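PDB 1OBD: phosphoribosylaminoimidazole-succinocarboxamide synthase from Saccharomyces cerevisiae, which catalyses the ATP-dependent joining of L-aspartate to 4-carboxy-5-aminoimidazole ribotide, forming SAICAR in the de novo purine pathway. Local coordinates for residues V15-V20 / T36-A41; R73-D78 / L107-H112; L114-V119 / E181-D186. All coordinates share one frame; numbering follows the deposited sequence. Where two conformers were deposited one is given.

Interaction 1: residues V15-V20 / T36-A41; sequences VARGKV and TDRISA. With ATP (adenosine-5'-triphosphate), chain B.
Val20 and Arg38 bring the two backbones within 5.2 Å (CA to CA), where the turn following strand 14-17 runs beside the loop that leads to strand 40-41. The carbonyl of Val20 is gripped twice by one residue: Thr36 N gives it a bond of 2.9 Å to Val20 O, and Thr36 OG1 donates to the same oxygen at 2.6 Å. These two donors approach from opposite faces of the carbonyl plane. With chi1 at 75°, Thr36 OG1 sits between its own N and carbonyl carbon, a position from which it also accepts from Arg38 N at 3.2 Å and closes an ST turn. Arg38 reaches back with a chain bent at chi3, and its NE makes an almost straight bond (175°) of 2.7 Å to Lys19 O, which lies close to the guanidinium plane although the donor stands above the plane of that carbonyl. The bond from Arg38 NH2 to Gly18 O is weak, 3.0 Å and well off straight at the hydrogen (129°). Val20 O and Thr36 OG1 lie over one face of the same guanidinium, and Asp22 forms a salt bridge with Arg38 NH1. Val20 spreads its methyls over backbone, CG1 beside Thr36 O and CG2 beside Arg38 O. On the ATP side, Lys19 N donates to the gamma-phosphate oxygen O1G at 3.0 Å, and Gly18 CA lies 3.4 Å from bridging O3A of ATP, an approach made possible by the lack of a side chain. Three successive carbonyls, Gly18 to Val20, are thus engaged by Arg38 and Thr36, which probably holds the turn in shape while Lys19 N meets the triphosphate.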
loop_
_atom_site.group_PDB
_atom_site.type_symbol
_atom_site.label_atom_id
_atom_site.label_comp_id
_atom_site.label_asym_id
_atom_site.label_seq_id
_atom_site.Cartn_x
_atom_site.Cartn_y
_atom_site.Cartn_z
ATOM N N VAL A 15 16.980 8.948 -0.191
ATOM C CA VAL A 15 16.112 9.670 -1.090
ATOM C C VAL A 15 14.908 10.215 -0.343
ATOM O O VAL A 15 14.517 11.361 -0.578
ATOM C CB VAL A 15 15.663 8.760 -2.256
ATOM C CG1 VAL A 15 14.593 9.446 -3.120
ATOM C CG2 VAL A 15 16.840 8.350 -3.093
ATOM N N ALA A 16 14.342 9.428 0.566
ATOM C CA ALA A 16 13.173 9.827 1.302
ATOM C C ALA A 16 12.964 8.946 2.496
ATOM O O ALA A 16 13.394 7.832 2.456
ATOM C CB ALA A 16 11.944 9.695 0.408
ATOM N N ARG A 17 12.310 9.421 3.556
ATOM C CA ARG A 17 11.611 8.538 4.526
ATOM C C ARG A 17 10.138 8.841 4.567
ATOM O O ARG A 17 9.767 10.008 4.852
ATOM C CB ARG A 17 12.200 8.567 5.945
ATOM C CG ARG A 17 13.543 7.842 6.089
ATOM C CD ARG A 17 13.897 7.426 7.536
ATOM N NE ARG A 17 15.323 7.116 7.698
ATOM C CZ ARG A 17 16.244 7.925 8.225
ATOM N NH1 ARG A 17 17.497 7.532 8.315
ATOM N NH2 ARG A 17 15.917 9.128 8.673
ATOM N N GLY A 18 9.274 7.885 4.275
ATOM C CA GLY A 18 7.833 8.015 4.355
ATOM C C GLY A 18 7.353 7.662 5.759
ATOM O O GLY A 18 8.180 7.566 6.677
ATOM N N LYS A 19 6.071 7.393 5.903
ATOM C CA LYS A 19 5.514 6.989 7.193
ATOM C C LYS A 19 6.165 5.685 7.630
ATOM O O LYS A 19 6.416 5.451 8.807
ATOM C CB LYS A 19 3.988 6.777 7.100
ATOM C CG LYS A 19 3.132 8.004 6.783
ATOM C CD LYS A 19 3.177 9.037 7.903
ATOM C CE LYS A 19 4.201 10.150 7.616
ATOM N NZ LYS A 19 3.653 11.338 6.875
ATOM N N VAL A 20 6.441 4.838 6.673
ATOM C CA VAL A 20 6.811 3.476 6.969
ATOM C C VAL A 20 8.052 3.022 6.235
ATOM O O VAL A 20 8.779 2.171 6.707
ATOM C CB VAL A 20 5.650 2.510 6.631
ATOM C CG1 VAL A 20 6.063 1.056 6.670
ATOM C CG2 VAL A 20 4.442 2.788 7.481
ATOM N N THR A 36 10.024 -0.426 6.992
ATOM C CA THR A 36 10.272 -0.543 8.420
ATOM C C THR A 36 9.027 -1.125 9.095
ATOM O O THR A 36 8.001 -1.405 8.472
ATOM C CB THR A 36 10.638 0.774 9.039
ATOM O OG1 THR A 36 9.485 1.602 9.167
ATOM C CG2 THR A 36 11.727 1.461 8.234
ATOM N N ASP A 37 9.127 -1.272 10.409
ATOM C CA ASP A 37 8.037 -1.764 11.251
ATOM C C ASP A 37 7.197 -0.657 11.872
ATOM O O ASP A 37 6.361 -0.942 12.736
ATOM C CB ASP A 37 8.611 -2.683 12.330
ATOM C CG ASP A 37 9.217 -3.939 11.786
ATOM O OD1 ASP A 37 10.052 -4.542 12.515
ATOM O OD2 ASP A 37 8.903 -4.363 10.666
ATOM N N ARG A 38 7.382 0.573 11.418
ATOM C CA ARG A 38 6.524 1.650 11.854
ATOM C C ARG A 38 5.085 1.437 11.397
ATOM O O ARG A 38 4.826 0.754 10.416
ATOM C CB ARG A 38 7.062 2.971 11.325
ATOM C CG ARG A 38 8.469 3.309 11.774
ATOM C CD ARG A 38 8.916 4.653 11.293
ATOM N NE ARG A 38 8.910 4.925 9.832
ATOM C CZ ARG A 38 9.936 4.903 9.019
ATOM N NH1 ARG A 38 11.129 4.545 9.408
ATOM N NH2 ARG A 38 9.747 5.285 7.738
ATOM N N ILE A 39 4.172 2.056 12.128
ATOM C CA ILE A 39 2.751 1.957 11.841
ATOM C C ILE A 39 2.145 3.326 12.088
ATOM O O ILE A 39 2.576 4.040 12.991
ATOM C CB ILE A 39 2.049 0.861 12.699
ATOM C CG1 ILE A 39 0.584 0.726 12.319
ATOM C CG2 ILE A 39 2.262 1.079 14.177
ATOM C CD1 ILE A 39 -0.039 -0.585 12.856
ATOM N N SER A 40 1.152 3.691 11.305
ATOM C CA SER A 40 0.465 4.963 11.492
ATOM C C SER A 40 -0.999 4.722 11.709
ATOM O O SER A 40 -1.561 3.721 11.260
ATOM C CB SER A 40 0.753 5.885 10.325
ATOM O OG SER A 40 0.145 5.434 9.158
ATOM N N ALA A 41 -1.627 5.643 12.417
ATOM C CA ALA A 41 -3.069 5.675 12.554
ATOM C C ALA A 41 -3.449 7.143 12.672
ATOM O O ALA A 41 -2.719 7.931 13.245
ATOM C CB ALA A 41 -3.512 4.927 13.739
HETATM P PG ATP B . 3.810 7.530 2.470
HETATM O O1G ATP B . 4.224 6.728 3.658
HETATM O O2G ATP B . 3.523 6.641 1.243
HETATM O O3G ATP B . 2.566 8.345 2.846
HETATM P PB ATP B . 5.912 8.528 0.882
HETATM O O1B ATP B . 6.813 9.699 0.936
HETATM O O2B ATP B . 5.137 8.383 -0.419
HETATM O O3B ATP B . 4.971 8.608 2.144
HETATM P PA ATP B . 6.957 5.914 0.307
HETATM O O1A ATP B . 7.379 4.842 1.224
HETATM O O2A ATP B . 5.653 5.596 -0.406
HETATM O O3A ATP B . 6.785 7.225 1.180
HETATM O "O5'" ATP B . 8.141 6.272 -0.690
HETATM C "C5'" ATP B . 8.060 5.874 -2.034
HETATM C "C4'" ATP B . 8.493 7.036 -2.907
HETATM O "O4'" ATP B . 9.017 6.528 -4.106
HETATM C "C3'" ATP B . 7.300 7.863 -3.288
HETATM O "O3'" ATP B . 7.782 9.186 -3.511
HETATM C "C2'" ATP B . 6.810 7.162 -4.558
HETATM O "O2'" ATP B . 6.020 7.894 -5.446
HETATM C "C1'" ATP B . 8.148 6.851 -5.194
HETATM N N9 ATP B . 8.315 5.658 -6.052
HETATM C C8 ATP B . 7.595 4.505 -5.901
HETATM N N7 ATP B . 8.065 3.639 -6.777
HETATM C C5 ATP B . 9.058 4.185 -7.539
HETATM C C6 ATP B . 9.884 3.780 -8.592
HETATM N N6 ATP B . 10.031 2.543 -9.035
HETATM N N1 ATP B . 10.787 4.674 -9.108
HETATM C C2 ATP B . 10.915 5.929 -8.596
HETATM N N3 ATP B . 10.119 6.351 -7.573
HETATM C C4 ATP B . 9.211 5.487 -7.058
#

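Interaction 2: residues R73-D78 / L107-H112; sequences RNHLVD and LLVHKH. With AMP (adenosine monophosphate), chain G; ATP (adenosine-5'-triphosphate), chain B; SO4 (sulfate ion), chain D.
The imidazole of His75 lies alongside Val109, both side chains reaching in one direction, next to the adenine of ATP. His75 CB abuts the edge of the His112 ring, 3.9 Å from His112 CD2, and lies 3.5 Å from ATP N6. CG stands between N and the carbonyl carbon (chi1 65°), which lays the ring along Val109. His75 CG and ND1 pass close to Val109 CB, and ND1 accepts a bond of 2.8 Å from ATP N6 at the ring edge. CD2, CE1 and the tip, NE2, lie under Val109 CG1, whose CH-pi contact comes nearly square onto the face, 3.6 Å from the centroid of the His75 ring. Phe33 and Phe65 add aromatic contacts to this imidazole. A second CH-pi contact places Val77 CG2 over the centre of the His110 ring, while Val77 CG1 touches Leu108 CD2. Leu76 CD2 reaches both Leu107 CD1 and Val109 CG1. Between the backbones, His110 N bonds to His75 O at 2.8 Å and Val77 N to Leu108 O at 3.0 Å, a single beta bridge pairing Leu76 with Val109. Asn74 OD1 accepts from Leu76 N, an Asx turn just before the bridge. Waters link the sulfate to His112 NE2 and to His110 NE2. Arg73 makes only weak bonds to the sulfate, and its NH1 pairs with Glu228 and Asp223. Where AMP is bound, Leu108 N donates to its N1. His110 O also accepts from ATP N6, and His112 N donates to ATP N1 at 3.3 Å; such backbone recognition of adenine N1 and N6 is familiar from ATP-binding clefts, and here His75 completes the recognition of N6.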
loop_
_atom_site.group_PDB
_atom_site.type_symbol
_atom_site.label_atom_id
_atom_site.label_comp_id
_atom_site.label_asym_id
_atom_site.label_seq_id
_atom_site.Cartn_x
_atom_site.Cartn_y
_atom_site.Cartn_z
ATOM N N ARG A 73 3.854 -5.042 -16.108
ATOM C CA ARG A 73 5.278 -4.950 -15.769
ATOM C C ARG A 73 5.405 -4.226 -14.448
ATOM O O ARG A 73 4.621 -3.364 -14.152
ATOM C CB ARG A 73 6.040 -4.135 -16.794
ATOM C CG ARG A 73 6.350 -4.833 -18.072
ATOM C CD ARG A 73 7.227 -3.978 -18.935
ATOM N NE ARG A 73 8.493 -3.617 -18.284
ATOM C CZ ARG A 73 9.293 -2.613 -18.641
ATOM N NH1 ARG A 73 8.992 -1.823 -19.664
ATOM N NH2 ARG A 73 10.416 -2.392 -17.966
ATOM N N ASN A 74 6.432 -4.564 -13.702
ATOM C CA ASN A 74 6.661 -3.930 -12.401
ATOM C C ASN A 74 8.098 -3.427 -12.275
ATOM O O ASN A 74 8.950 -3.720 -13.081
ATOM C CB ASN A 74 6.290 -4.840 -11.224
ATOM C CG ASN A 74 7.156 -6.047 -11.158
ATOM O OD1 ASN A 74 8.381 -5.938 -11.003
ATOM N ND2 ASN A 74 6.564 -7.219 -11.269
ATOM N N HIS A 75 8.352 -2.657 -11.228
ATOM C CA HIS A 75 9.654 -2.008 -11.024
ATOM C C HIS A 75 10.718 -2.887 -10.408
ATOM O O HIS A 75 11.842 -2.418 -10.224
ATOM C CB HIS A 75 9.517 -0.693 -10.200
ATOM C CG HIS A 75 9.035 -0.868 -8.774
ATOM N ND1 HIS A 75 8.964 0.192 -7.881
ATOM C CD2 HIS A 75 8.601 -1.960 -8.089
ATOM C CE1 HIS A 75 8.525 -0.252 -6.717
ATOM N NE2 HIS A 75 8.293 -1.546 -6.805
ATOM N N LEU A 76 10.412 -4.136 -10.057
ATOM C CA LEU A 76 11.440 -4.933 -9.391
ATOM C C LEU A 76 12.625 -5.206 -10.294
ATOM O O LEU A 76 12.471 -5.560 -11.459
ATOM C CB LEU A 76 10.902 -6.273 -8.931
ATOM C CG LEU A 76 9.739 -6.200 -7.944
ATOM C CD1 LEU A 76 9.138 -7.607 -7.682
ATOM C CD2 LEU A 76 10.115 -5.523 -6.649
ATOM N N VAL A 77 13.809 -5.071 -9.751
ATOM C CA VAL A 77 15.005 -5.598 -10.430
ATOM C C VAL A 77 15.015 -7.115 -10.360
ATOM O O VAL A 77 14.863 -7.684 -9.318
ATOM C CB VAL A 77 16.288 -5.011 -9.767
ATOM C CG1 VAL A 77 17.533 -5.636 -10.398
ATOM C CG2 VAL A 77 16.347 -3.506 -9.920
ATOM N N ASP A 78 15.249 -7.755 -11.503
ATOM C CA ASP A 78 15.412 -9.210 -11.610
ATOM C C ASP A 78 16.708 -9.575 -10.812
ATOM O O ASP A 78 17.819 -9.122 -11.132
ATOM C CB ASP A 78 15.086 -9.526 -13.117
ATOM C CG ASP A 78 13.589 -9.580 -13.398
ATOM O OD1 ASP A 78 13.223 -9.565 -14.587
ATOM O OD2 ASP A 78 12.716 -9.659 -12.521
ATOM N N LEU A 107 13.403 -4.089 -1.058
ATOM C CA LEU A 107 13.204 -4.361 -2.459
ATOM C C LEU A 107 14.106 -3.471 -3.296
ATOM O O LEU A 107 14.152 -2.254 -3.117
ATOM C CB LEU A 107 11.770 -4.137 -2.852
ATOM C CG LEU A 107 10.782 -5.147 -2.245
ATOM C CD1 LEU A 107 9.371 -4.753 -2.634
ATOM C CD2 LEU A 107 11.073 -6.570 -2.605
ATOM N N LEU A 108 14.815 -4.087 -4.221
ATOM C CA LEU A 108 15.641 -3.426 -5.200
ATOM C C LEU A 108 14.779 -3.097 -6.404
ATOM O O LEU A 108 14.182 -4.003 -7.006
ATOM C CB LEU A 108 16.827 -4.302 -5.589
ATOM C CG LEU A 108 17.932 -3.620 -6.356
ATOM C CD1 LEU A 108 18.676 -2.658 -5.430
ATOM C CD2 LEU A 108 18.896 -4.655 -6.945
ATOM N N VAL A 109 14.686 -1.810 -6.742
ATOM C CA VAL A 109 13.739 -1.395 -7.768
ATOM C C VAL A 109 14.381 -0.468 -8.790
ATOM O O VAL A 109 15.276 0.315 -8.469
ATOM C CB VAL A 109 12.458 -0.794 -7.168
ATOM C CG1 VAL A 109 11.819 -1.694 -6.154
ATOM C CG2 VAL A 109 12.688 0.572 -6.582
ATOM N N HIS A 110 13.927 -0.591 -10.028
ATOM C CA HIS A 110 14.322 0.328 -11.070
ATOM C C HIS A 110 13.639 1.665 -10.867
ATOM O O HIS A 110 12.416 1.730 -10.610
ATOM C CB HIS A 110 13.863 -0.228 -12.440
ATOM C CG HIS A 110 14.554 -1.485 -12.869
ATOM N ND1 HIS A 110 15.883 -1.519 -13.216
ATOM C CD2 HIS A 110 14.093 -2.756 -13.024
ATOM C CE1 HIS A 110 16.220 -2.756 -13.550
ATOM N NE2 HIS A 110 15.155 -3.528 -13.440
ATOM N N LYS A 111 14.420 2.736 -11.005
ATOM C CA LYS A 111 13.909 4.092 -11.066
ATOM C C LYS A 111 13.142 4.257 -12.298
ATOM O O LYS A 111 13.669 4.020 -13.396
ATOM C CB LYS A 111 15.040 5.073 -11.235
ATOM C CG LYS A 111 15.597 5.444 -10.004
ATOM C CD LYS A 111 16.539 6.646 -10.201
ATOM C CE LYS A 111 17.456 6.768 -9.030
ATOM N NZ LYS A 111 18.526 7.752 -9.341
ATOM N N HIS A 112 11.907 4.673 -12.161
ATOM C CA HIS A 112 11.120 4.946 -13.316
ATOM C C HIS A 112 10.640 6.376 -13.283
ATOM O O HIS A 112 10.591 7.022 -12.226
ATOM C CB HIS A 112 9.926 3.970 -13.373
ATOM C CG HIS A 112 10.289 2.639 -13.970
ATOM N ND1 HIS A 112 10.550 2.459 -15.306
ATOM C CD2 HIS A 112 10.449 1.427 -13.399
ATOM C CE1 HIS A 112 10.854 1.199 -15.536
ATOM N NE2 HIS A 112 10.781 0.544 -14.392
HETATM P P AMP G . 13.114 -14.503 -7.644
HETATM O O1P AMP G . 13.253 -15.942 -8.176
HETATM O O2P AMP G . 11.953 -13.856 -8.293
HETATM O O3P AMP G . 14.400 -13.706 -7.958
HETATM O "O5'" AMP G . 12.918 -14.519 -6.043
HETATM C "C5'" AMP G . 13.844 -15.181 -5.206
HETATM C "C4'" AMP G . 14.009 -14.449 -3.877
HETATM O "O4'" AMP G . 14.572 -13.163 -4.087
HETATM C "C3'" AMP G . 12.684 -14.255 -3.155
HETATM O "O3'" AMP G . 12.759 -14.760 -1.841
HETATM C "C2'" AMP G . 12.441 -12.755 -3.164
HETATM O "O2'" AMP G . 11.992 -12.288 -1.911
HETATM C "C1'" AMP G . 13.786 -12.133 -3.517
HETATM N N9 AMP G . 13.724 -11.022 -4.496
HETATM C C8 AMP G . 13.364 -11.126 -5.811
HETATM N N7 AMP G . 13.427 -9.902 -6.396
HETATM C C5 AMP G . 13.830 -9.021 -5.460
HETATM C C6 AMP G . 14.046 -7.658 -5.554
HETATM N N6 AMP G . 13.867 -7.025 -6.709
HETATM N N1 AMP G . 14.487 -7.004 -4.410
HETATM C C2 AMP G . 14.654 -7.675 -3.212
HETATM N N3 AMP G . 14.433 -9.040 -3.123
HETATM C C4 AMP G . 14.017 -9.696 -4.251
HETATM P PG ATP B . 3.810 7.530 2.470
HETATM O O1G ATP B . 4.224 6.728 3.658
HETATM O O2G ATP B . 3.523 6.641 1.243
HETATM O O3G ATP B . 2.566 8.345 2.846
HETATM P PB ATP B . 5.912 8.528 0.882
HETATM O O1B ATP B . 6.813 9.699 0.936
HETATM O O2B ATP B . 5.137 8.383 -0.419
HETATM O O3B ATP B . 4.971 8.608 2.144
HETATM P PA ATP B . 6.957 5.914 0.307
HETATM O O1A ATP B . 7.379 4.842 1.224
HETATM O O2A ATP B . 5.653 5.596 -0.406
HETATM O O3A ATP B . 6.785 7.225 1.180
HETATM O "O5'" ATP B . 8.141 6.272 -0.690
HETATM C "C5'" ATP B . 8.060 5.874 -2.034
HETATM C "C4'" ATP B . 8.493 7.036 -2.907
HETATM O "O4'" ATP B . 9.017 6.528 -4.106
HETATM C "C3'" ATP B . 7.300 7.863 -3.288
HETATM O "O3'" ATP B . 7.782 9.186 -3.511
HETATM C "C2'" ATP B . 6.810 7.162 -4.558
HETATM O "O2'" ATP B . 6.020 7.894 -5.446
HETATM C "C1'" ATP B . 8.148 6.851 -5.194
HETATM N N9 ATP B . 8.315 5.658 -6.052
HETATM C C8 ATP B . 7.595 4.505 -5.901
HETATM N N7 ATP B . 8.065 3.639 -6.777
HETATM C C5 ATP B . 9.058 4.185 -7.539
HETATM C C6 ATP B . 9.884 3.780 -8.592
HETATM N N6 ATP B . 10.031 2.543 -9.035
HETATM N N1 ATP B . 10.787 4.674 -9.108
HETATM C C2 ATP B . 10.915 5.929 -8.596
HETATM N N3 ATP B . 10.119 6.351 -7.573
HETATM C C4 ATP B . 9.211 5.487 -7.058
HETATM S S SO4 D . 12.206 -5.164 -16.136
HETATM O O1 SO4 D . 12.713 -3.831 -15.785
HETATM O O2 SO4 D . 10.738 -5.116 -15.991
HETATM O O3 SO4 D . 12.534 -5.588 -17.523
HETATM O O4 SO4 D . 12.696 -6.153 -15.167
HETATM O O HOH W 1 11.085 -2.269 -14.234
HETATM O O HOH W 2 14.050 -6.776 -6.882
HETATM O O HOH W 3 15.230 -6.285 -13.966
#

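Interaction 3: residues L114-V119 / E181-D186; sequences LIPLEV and ELVGED. With ATP (adenosine-5'-triphosphate), chain B.
Val183, the last residue of helix 176-183, packs against Ile115 at the centre of a small, wholly apolar contact, with the CA atoms of the two residues 6.8 Å apart and no hydrogen bond from one segment to the other. Both branches of the valine are used. Its CG1 presses against Ile115 CG2 at 3.9 Å and equally against Pro116 CD, also 3.9 Å from Val183 CG1. Its CG2 touches Ile115 CG2 and, at 4.2 Å, Leu117 CD2. Chi1 of -52° turns CG1 and CG2 of Val183 to neighbouring parts of the turn, so that three consecutive residues receive one side chain. Val183 stands roughly perpendicular to Ile115 and Leu117 and runs antiparallel alongside the Pro116 ring. The turn itself brings them together: Pro116 is the centre of an inverse gamma turn, closed by Leu117 N bonding to Ile115 O at 2.8 Å, and it falls within the irregular part of strand 113-122. Just before the turn, Leu114 lays its CD2 against the ATP adenine. On the tight side Ile115 and Leu117 are buried. Packing thins toward Leu182, where CD1 only grazes Leu117 CD1 at 4.5 Å, and both Leu182 and the Pro116 ring are exposed to solvent. Beyond Val183 the chain turns away through Gly184, whose positive phi (100°) ends one helix and whose place as N-cap begins the next. The contact joins the junction of helices 176-183 and 185-208 to the turn in strand 113-122. Helix 185-208 continues the cover through Leu187 and Val191, which touch Ile115. Ile174 touches both Leu117 and Leu182, strand 153-163 meets the same pair through Pro161 and Thr163, and Ile222 of strand 211-223 flanks Ile115.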
loop_
_atom_site.group_PDB
_atom_site.type_symbol
_atom_site.label_atom_id
_atom_site.label_comp_id
_atom_site.label_asym_id
_atom_site.label_seq_id
_atom_site.Cartn_x
_atom_site.Cartn_y
_atom_site.Cartn_z
ATOM N N LEU A 114 7.683 8.478 -12.915
ATOM C CA LEU A 114 6.392 8.204 -12.359
ATOM C C LEU A 114 5.390 9.081 -13.075
ATOM O O LEU A 114 5.671 10.157 -13.595
ATOM C CB LEU A 114 6.292 8.394 -10.820
ATOM C CG LEU A 114 6.455 7.135 -9.941
ATOM C CD1 LEU A 114 5.027 6.568 -9.628
ATOM C CD2 LEU A 114 7.505 6.111 -10.482
ATOM N N ILE A 115 4.216 8.561 -13.110
ATOM C CA ILE A 115 3.036 9.274 -13.475
ATOM C C ILE A 115 2.586 9.894 -12.137
ATOM O O ILE A 115 2.218 9.175 -11.212
ATOM C CB ILE A 115 2.025 8.316 -14.070
ATOM C CG1 ILE A 115 2.619 7.669 -15.341
ATOM C CG2 ILE A 115 0.750 9.053 -14.382
ATOM C CD1 ILE A 115 1.817 6.503 -15.881
ATOM N N PRO A 116 2.618 11.230 -11.997
ATOM C CA PRO A 116 2.327 11.866 -10.701
ATOM C C PRO A 116 0.843 11.982 -10.399
ATOM O O PRO A 116 0.183 13.017 -10.502
ATOM C CB PRO A 116 3.007 13.213 -10.833
ATOM C CG PRO A 116 2.930 13.532 -12.270
ATOM C CD PRO A 116 3.020 12.229 -13.016
ATOM N N LEU A 117 0.316 10.844 -9.987
ATOM C CA LEU A 117 -1.056 10.630 -9.692
ATOM C C LEU A 117 -1.190 9.479 -8.687
ATOM O O LEU A 117 -0.497 8.471 -8.788
ATOM C CB LEU A 117 -1.672 10.276 -11.017
ATOM C CG LEU A 117 -3.138 10.325 -11.111
ATOM C CD1 LEU A 117 -3.736 11.713 -10.826
ATOM C CD2 LEU A 117 -3.602 9.849 -12.473
ATOM N N GLU A 118 -2.067 9.619 -7.689
ATOM C CA GLU A 118 -2.424 8.509 -6.822
ATOM C C GLU A 118 -3.640 7.821 -7.424
ATOM O O GLU A 118 -4.724 8.412 -7.527
ATOM C CB GLU A 118 -2.678 8.955 -5.384
ATOM C CG GLU A 118 -1.431 9.428 -4.672
ATOM C CD GLU A 118 -1.713 9.912 -3.266
ATOM O OE1 GLU A 118 -2.853 10.341 -3.010
ATOM O OE2 GLU A 118 -0.809 9.865 -2.405
ATOM N N VAL A 119 -3.460 6.593 -7.874
ATOM C CA VAL A 119 -4.490 5.888 -8.631
ATOM C C VAL A 119 -5.282 4.985 -7.709
ATOM O O VAL A 119 -4.953 3.834 -7.502
ATOM C CB VAL A 119 -3.927 5.172 -9.833
ATOM C CG1 VAL A 119 -5.036 4.476 -10.623
ATOM C CG2 VAL A 119 -3.124 6.129 -10.709
ATOM N N GLU A 181 -6.061 16.341 -16.923
ATOM C CA GLU A 181 -5.326 17.601 -16.949
ATOM C C GLU A 181 -3.924 17.466 -16.422
ATOM O O GLU A 181 -3.004 18.094 -16.934
ATOM C CB GLU A 181 -6.052 18.652 -16.129
ATOM C CG GLU A 181 -7.290 19.069 -16.768
ATOM C CD GLU A 181 -7.110 19.646 -18.132
ATOM O OE1 GLU A 181 -6.186 20.472 -18.305
ATOM O OE2 GLU A 181 -7.906 19.238 -19.006
ATOM N N LEU A 182 -3.754 16.691 -15.368
ATOM C CA LEU A 182 -2.442 16.551 -14.749
ATOM C C LEU A 182 -1.473 15.701 -15.542
ATOM O O LEU A 182 -0.288 16.023 -15.597
ATOM C CB LEU A 182 -2.581 15.979 -13.354
ATOM C CG LEU A 182 -3.277 16.886 -12.353
ATOM C CD1 LEU A 182 -3.493 16.162 -11.027
ATOM C CD2 LEU A 182 -2.467 18.149 -12.130
ATOM N N VAL A 183 -1.945 14.605 -16.133
ATOM C CA VAL A 183 -1.025 13.657 -16.742
ATOM C C VAL A 183 -1.322 13.313 -18.208
ATOM O O VAL A 183 -0.609 12.503 -18.822
ATOM C CB VAL A 183 -0.896 12.356 -15.939
ATOM C CG1 VAL A 183 -0.570 12.687 -14.490
ATOM C CG2 VAL A 183 -2.148 11.485 -16.055
ATOM N N GLY A 184 -2.323 13.949 -18.776
ATOM C CA GLY A 184 -2.719 13.717 -20.159
ATOM C C GLY A 184 -3.911 12.799 -20.237
ATOM O O GLY A 184 -4.069 11.857 -19.467
ATOM N N GLU A 185 -4.782 13.073 -21.184
ATOM C CA GLU A 185 -5.988 12.292 -21.304
ATOM C C GLU A 185 -5.701 10.841 -21.634
ATOM O O GLU A 185 -6.295 9.940 -21.030
ATOM C CB GLU A 185 -6.927 12.896 -22.346
ATOM C CG GLU A 185 -8.347 12.370 -22.250
ATOM C CD GLU A 185 -9.167 12.729 -23.466
ATOM O OE1 GLU A 185 -10.087 11.954 -23.794
ATOM O OE2 GLU A 185 -8.863 13.768 -24.090
ATOM N N ASP A 186 -4.799 10.571 -22.571
ATOM C CA ASP A 186 -4.647 9.190 -22.953
ATOM C C ASP A 186 -3.947 8.420 -21.813
ATOM O O ASP A 186 -4.288 7.310 -21.500
ATOM C CB ASP A 186 -3.996 8.996 -24.325
ATOM C CG ASP A 186 -4.125 7.580 -24.779
ATOM O OD1 ASP A 186 -3.080 6.893 -24.913
ATOM O OD2 ASP A 186 -5.264 7.098 -24.977
HETATM P PG ATP B . 3.810 7.530 2.470
HETATM O O1G ATP B . 4.224 6.728 3.658
HETATM O O2G ATP B . 3.523 6.641 1.243
HETATM O O3G ATP B . 2.566 8.345 2.846
HETATM P PB ATP B . 5.912 8.528 0.882
HETATM O O1B ATP B . 6.813 9.699 0.936
HETATM O O2B ATP B . 5.137 8.383 -0.419
HETATM O O3B ATP B . 4.971 8.608 2.144
HETATM P PA ATP B . 6.957 5.914 0.307
HETATM O O1A ATP B . 7.379 4.842 1.224
HETATM O O2A ATP B . 5.653 5.596 -0.406
HETATM O O3A ATP B . 6.785 7.225 1.180
HETATM O "O5'" ATP B . 8.141 6.272 -0.690
HETATM C "C5'" ATP B . 8.060 5.874 -2.034
HETATM C "C4'" ATP B . 8.493 7.036 -2.907
HETATM O "O4'" ATP B . 9.017 6.528 -4.106
HETATM C "C3'" ATP B . 7.300 7.863 -3.288
HETATM O "O3'" ATP B . 7.782 9.186 -3.511
HETATM C "C2'" ATP B . 6.810 7.162 -4.558
HETATM O "O2'" ATP B . 6.020 7.894 -5.446
HETATM C "C1'" ATP B . 8.148 6.851 -5.194
HETATM N N9 ATP B . 8.315 5.658 -6.052
HETATM C C8 ATP B . 7.595 4.505 -5.901
HETATM N N7 ATP B . 8.065 3.639 -6.777
HETATM C C5 ATP B . 9.058 4.185 -7.539
HETATM C C6 ATP B . 9.884 3.780 -8.592
HETATM N N6 ATP B . 10.031 2.543 -9.035
HETATM N N1 ATP B . 10.787 4.674 -9.108
HETATM C C2 ATP B . 10.915 5.929 -8.596
HETATM N N3 ATP B . 10.119 6.351 -7.573
HETATM C C4 ATP B . 9.211 5.487 -7.058
#

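The three contacts follow one another along the chain and all touch the bound ATP. Interactions 1 and 2, with centres about 20 Å apart, both reach the four-stranded antiparallel sheet, on its outermost strands 14-17 and 106-110. Interactions 2 and 3, again about 20 Å between centres, share the six-stranded mixed sheet through strands 73-74 and 113-122, and strand 113-122 follows strand 106-110 directly in sequence. Interactions 1 and 3 are the most distant, at about 25 Å between centres. One nucleotide therefore spans the two sheets: its triphosphate end meets interaction 1, its adenine the segments of interactions 2 and 3, and residues 107-114 carry the chain from one sheet to the other.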